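Local coordinates for serine protease inhibitor 1 (Coprinopsis cinerea, PDB 3VWC), which probably inhibits serine-type endopeptidases as a small beta-trefoil protein of the I66 inhibitor family, at residues S42-W46 against L57-G61; T10-N14 against V109-D113. All coordinates share one frame; numbering follows the deposited sequence.

Contact 1 of 2, residues S42-W46 against L57-G61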
loop_
_atom_site.group_PDB
_atom_site.type_symbol
_atom_site.label_atom_id
_atom_site.label_comp_id
_atom_site.label_asym_id
_atom_site.label_seq_id
_atom_site.Cartn_x
_atom_site.Cartn_y
_atom_site.Cartn_z
ATOM N N SER A 42 -13.693 5.320 -5.536
ATOM C CA SER A 42 -14.406 5.773 -4.348
ATOM C C SER A 42 -14.343 4.769 -3.198
ATOM O O SER A 42 -14.166 3.554 -3.404
ATOM C CB SER A 42 -15.861 6.111 -4.684
ATOM O OG SER A 42 -15.928 6.835 -5.898
ATOM N N GLY A 43 -14.499 5.287 -1.980
ATOM C CA GLY A 43 -14.564 4.457 -0.780
ATOM C C GLY A 43 -13.219 3.893 -0.353
ATOM O O GLY A 43 -13.165 2.898 0.397
ATOM N N ASN A 44 -12.138 4.500 -0.871
ATOM C CA ASN A 44 -10.781 3.973 -0.676
ATOM C C ASN A 44 -9.954 4.843 0.227
ATOM O O ASN A 44 -8.739 4.942 0.066
ATOM C CB ASN A 44 -10.052 3.769 -2.006
ATOM C CG ASN A 44 -10.432 2.476 -2.653
ATOM O OD1 ASN A 44 -10.152 1.404 -2.107
ATOM N ND2 ASN A 44 -11.263 2.562 -3.709
ATOM N N SER A 45 -10.598 5.402 1.239
ATOM C CA SER A 45 -9.841 5.919 2.380
ATOM C C SER A 45 -9.402 4.758 3.243
ATOM O O SER A 45 -10.204 3.952 3.746
ATOM C CB SER A 45 -10.671 6.926 3.186
ATOM O OG SER A 45 -10.972 8.069 2.398
ATOM N N TRP A 46 -8.101 4.632 3.356
ATOM C CA TRP A 46 -7.506 3.597 4.145
ATOM C C TRP A 46 -7.556 4.012 5.600
ATOM O O TRP A 46 -7.487 5.197 5.909
ATOM C CB TRP A 46 -6.042 3.454 3.690
ATOM C CG TRP A 46 -5.857 2.794 2.340
ATOM C CD1 TRP A 46 -6.242 3.282 1.118
ATOM C CD2 TRP A 46 -5.211 1.547 2.098
ATOM N NE1 TRP A 46 -5.810 2.421 0.116
ATOM C CE2 TRP A 46 -5.258 1.315 0.688
ATOM C CE3 TRP A 46 -4.717 0.528 2.934
ATOM C CZ2 TRP A 46 -4.690 0.182 0.099
ATOM C CZ3 TRP A 46 -4.121 -0.604 2.342
ATOM C CH2 TRP A 46 -4.132 -0.768 0.931
ATOM N N LEU A 57 -2.979 -1.866 8.122
ATOM C CA LEU A 57 -3.525 -0.955 7.135
ATOM C C LEU A 57 -4.801 -1.551 6.529
ATOM O O LEU A 57 -4.752 -2.636 5.943
ATOM C CB LEU A 57 -2.471 -0.704 6.021
ATOM C CG LEU A 57 -1.122 -0.184 6.583
ATOM C CD1 LEU A 57 0.006 -0.287 5.531
ATOM C CD2 LEU A 57 -1.283 1.233 6.999
ATOM N N TYR A 58 -5.873 -0.783 6.604
ATOM C CA TYR A 58 -7.186 -1.311 6.222
ATOM C C TYR A 58 -7.710 -0.626 4.963
ATOM O O TYR A 58 -7.751 0.592 4.888
ATOM C CB TYR A 58 -8.218 -1.197 7.363
ATOM C CG TYR A 58 -7.992 -2.099 8.565
ATOM C CD1 TYR A 58 -8.588 -3.373 8.663
ATOM C CD2 TYR A 58 -7.139 -1.703 9.578
ATOM C CE1 TYR A 58 -8.377 -4.185 9.779
ATOM C CE2 TYR A 58 -6.937 -2.493 10.698
ATOM C CZ TYR A 58 -7.548 -3.742 10.788
ATOM O OH TYR A 58 -7.274 -4.571 11.880
ATOM N N CYS A 59 -8.184 -1.454 4.019
ATOM C CA CYS A 59 -8.832 -0.985 2.800
ATOM C C CYS A 59 -10.205 -1.624 2.667
ATOM O O CYS A 59 -10.353 -2.843 2.542
ATOM C CB CYS A 59 -7.979 -1.299 1.566
ATOM S SG CYS A 59 -8.655 -0.659 0.007
ATOM N N LYS A 60 -11.178 -0.739 2.563
ATOM C CA LYS A 60 -12.586 -1.118 2.668
ATOM C C LYS A 60 -12.831 -2.101 3.821
ATOM O O LYS A 60 -13.604 -3.058 3.710
ATOM C CB LYS A 60 -13.092 -1.640 1.321
ATOM C CG LYS A 60 -13.129 -0.514 0.312
ATOM C CD LYS A 60 -13.688 -0.953 -1.037
ATOM C CE LYS A 60 -13.732 0.208 -2.035
ATOM N NZ LYS A 60 -14.404 -0.178 -3.348
ATOM N N GLY A 61 -12.144 -1.864 4.934
ATOM C CA GLY A 61 -12.497 -2.505 6.191
ATOM C C GLY A 61 -11.700 -3.764 6.441
ATOM O O GLY A 61 -11.913 -4.446 7.429
HETATM O O HOH W 1 -11.256 1.810 2.038
#

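Contact 2 of 2, residues T10-N14 against V109-D113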
loop_
_atom_site.group_PDB
_atom_site.type_symbol
_atom_site.label_atom_id
_atom_site.label_comp_id
_atom_site.label_asym_id
_atom_site.label_seq_id
_atom_site.Cartn_x
_atom_site.Cartn_y
_atom_site.Cartn_z
ATOM N N THR A 10 -2.058 7.368 -2.872
ATOM C CA THR A 10 -1.763 7.301 -4.308
ATOM C C THR A 10 -0.337 6.820 -4.538
ATOM O O THR A 10 0.518 6.925 -3.658
ATOM C CB THR A 10 -1.870 8.677 -4.976
ATOM O OG1 THR A 10 -1.068 9.628 -4.234
ATOM C CG2 THR A 10 -3.334 9.130 -4.967
ATOM N N SER A 11 -0.138 6.208 -5.688
ATOM C CA SER A 11 1.187 5.792 -6.168
ATOM C C SER A 11 1.959 6.929 -6.807
ATOM O O SER A 11 1.431 7.630 -7.638
ATOM C CB SER A 11 1.017 4.681 -7.188
ATOM O OG SER A 11 2.245 4.406 -7.885
ATOM N N LYS A 12 3.234 7.105 -6.451
ATOM C CA LYS A 12 4.033 8.140 -7.071
ATOM C C LYS A 12 4.344 7.840 -8.537
ATOM O O LYS A 12 4.726 8.742 -9.276
ATOM C CB LYS A 12 5.343 8.330 -6.288
ATOM C CG LYS A 12 5.167 9.097 -4.945
ATOM C CD LYS A 12 5.060 10.620 -5.129
ATOM C CE LYS A 12 6.412 11.251 -5.204
ATOM N NZ LYS A 12 6.240 12.655 -5.668
ATOM N N VAL A 13 4.186 6.580 -8.957
ATOM C CA VAL A 13 4.427 6.204 -10.378
ATOM C C VAL A 13 3.487 6.979 -11.297
ATOM O O VAL A 13 3.894 7.448 -12.375
ATOM C CB VAL A 13 4.110 4.706 -10.604
ATOM C CG1 VAL A 13 4.129 4.341 -12.138
ATOM C CG2 VAL A 13 5.143 3.925 -9.878
ATOM N N ASN A 14 2.231 7.057 -10.921
ATOM C CA ASN A 14 1.212 7.473 -11.899
ATOM C C ASN A 14 0.189 8.413 -11.308
ATOM O O ASN A 14 -0.685 8.921 -12.016
ATOM C CB ASN A 14 0.582 6.237 -12.549
ATOM C CG ASN A 14 0.178 5.199 -11.528
ATOM O OD1 ASN A 14 -0.282 5.548 -10.465
ATOM N ND2 ASN A 14 0.398 3.929 -11.844
ATOM N N VAL A 109 5.135 -2.297 -4.076
ATOM C CA VAL A 109 5.725 -1.857 -5.344
ATOM C C VAL A 109 4.645 -1.784 -6.443
ATOM O O VAL A 109 3.847 -2.726 -6.660
ATOM C CB VAL A 109 6.837 -2.831 -5.839
ATOM C CG1 VAL A 109 7.391 -2.396 -7.194
ATOM C CG2 VAL A 109 7.969 -2.901 -4.812
ATOM N N VAL A 110 4.523 -0.615 -7.083
ATOM C CA VAL A 110 3.666 -0.489 -8.283
ATOM C C VAL A 110 4.640 -0.413 -9.463
ATOM O O VAL A 110 5.440 0.535 -9.547
ATOM C CB VAL A 110 2.825 0.806 -8.204
ATOM C CG1 VAL A 110 2.101 1.090 -9.584
ATOM C CG2 VAL A 110 1.801 0.649 -7.128
ATOM N N PRO A 111 4.644 -1.428 -10.358
ATOM C CA PRO A 111 5.591 -1.346 -11.490
ATOM C C PRO A 111 5.391 -0.087 -12.329
ATOM O O PRO A 111 4.265 0.430 -12.483
ATOM C CB PRO A 111 5.259 -2.586 -12.332
ATOM C CG PRO A 111 4.534 -3.536 -11.405
ATOM C CD PRO A 111 3.806 -2.663 -10.400
ATOM N N ALA A 112 6.478 0.351 -12.964
ATOM C CA ALA A 112 6.419 1.646 -13.672
ATOM C C ALA A 112 5.469 1.604 -14.825
ATOM O O ALA A 112 4.840 2.627 -15.178
ATOM C CB ALA A 112 7.801 2.104 -14.090
ATOM N N ASP A 113 5.297 0.410 -15.383
ATOM C CA ASP A 113 4.373 0.217 -16.515
ATOM C C ASP A 113 2.967 -0.263 -16.072
ATOM O O ASP A 113 2.219 -0.847 -16.894
ATOM C CB ASP A 113 5.005 -0.725 -17.564
ATOM C CG ASP A 113 5.071 -2.163 -17.099
ATOM O OD1 ASP A 113 5.141 -3.062 -17.958
ATOM O OD2 ASP A 113 5.142 -2.372 -15.885
HETATM O O HOH W 2 1.917 3.088 -14.623
#

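Contact 1 of 2, residues S42-W46 against L57-G61
Cys59 lays its side chain across one face of the Trp46 indole. Cys59 CB stands 3.7 Å from the centroid of the six-membered ring of Trp46, only 3° off the ring normal, a CH-pi contact. With SG anti to the backbone N (chi1 -176°), the sulfur is carried over the five-membered ring, adding a sulfur-aromatic contact. Leu57 meets the same indole differently: Leu57 CB lies at the ring edge, 4.0 Å from Trp46 CE3.

Between the two segments conventional hydrogen bonding runs through water. A single molecule donates to Gly43 O (2.7 Å) and Ser45 O (2.9 Å) and accepts from Lys60 N (2.6 Å). Two close contacts are direct: Trp46 CA approaches Tyr58 O at 3.1 Å as a CA-H...O contact, and Asn44 OD1, which accepts a hydrogen bond from Arg20 N, sits 3.3 Å from Cys59 SG. The extended Lys60 chain passes along Gly43, with Lys60 CG 3.4 Å from Gly43 O, and its NZ continues to the carbonyls of Arg20 and Pro21.

Segment 42-46 brings the loop after strand 31-35 into strand 46-51, which has strand 54-59 as a neighbour in the antiparallel sheet. Tyr58 pairs through its backbone with Val47, and Leu57 with Val64 of strand 62-67. Trp46 pairs with Tyr7 of strand 5-11, while its NE1 hydrogen-bonds to Val18 O and its ring meets Trp108.

Contact 2 of 2, residues T10-N14 against V109-D113
The carboxamide of Asn14 meets Val110 through its nitrogen. Asn14 ND2 lies 4.0 Å from Val110 CG1, and that methyl stands obliquely to the amide plane instead of over the middle of a face. Both ends of the amide have polar partners as well. OD1 accepts from Leu16 N, which should fix the rotation of the group, and Asn14 ND2 donates to a water at 3.3 Å. The same water donates to Ala112 O at 3.0 Å, making a one-water bridge from the turn to the opposite loop.

Val13 provides most of what segment 10-14 buries here, and its two methyls are shared out along segment 109-113. Val13 CG1, anti to the backbone N at chi1 171°, is directed to the carbonyl of Ala112, 3.6 Å from Ala112 O, while Val13 CG2 packs 3.4 Å from Val110 O and 4.2 Å from the methyl CG1 of Val110. The Val13 isopropyl group therefore rests on backbone carbonyls as much as on another side chain.

Ser11 comes against Val110 from the end of strand 5-11, with Ser11 OG 3.7 Å from Val110 CB. That hydroxyl oxygen also accepts from Val13 N (N-H...O angle 142°); this ST turn closes where the strand ends, and Val13 points toward segment 109-113. Outside the segments Val110 has a backbone hydrogen bond with Thr138 and packs on Phe141.

The direct contact is van der Waals packing of valine methyls on carbonyl oxygens, on the Ser11 hydroxyl and on each other, with the buried Ser11 packed on Val110 and Asn14 at the rim; the polar link is carried by a water. Such a contact depends on fit, beside a turn that has its own internal hydrogen bond, rather than on strong direct polar bonding.

How the contacts relate
Along the chain the segments run 10-14, 42-46, 57-61, 109-113, so both segments of contact 1 fall within the 94 residues that separate those of contact 2. Their centres are about 18 Å apart, their nearest atoms about 7 Å, and they do not touch. Both border one antiparallel sheet of the beta-trefoil: strand 5-11, whose end supplies contact 2, lies next to strand 46-51, which in turn neighbours strand 54-59 of contact 1. Contact 1 sets a loop against a strand 11 residues on, whereas contact 2 brings the end of strand 5-11 to the loop after strand 107-109, which belongs to a separate two-stranded sheet. Trp108 of that strand meets the Trp46 ring.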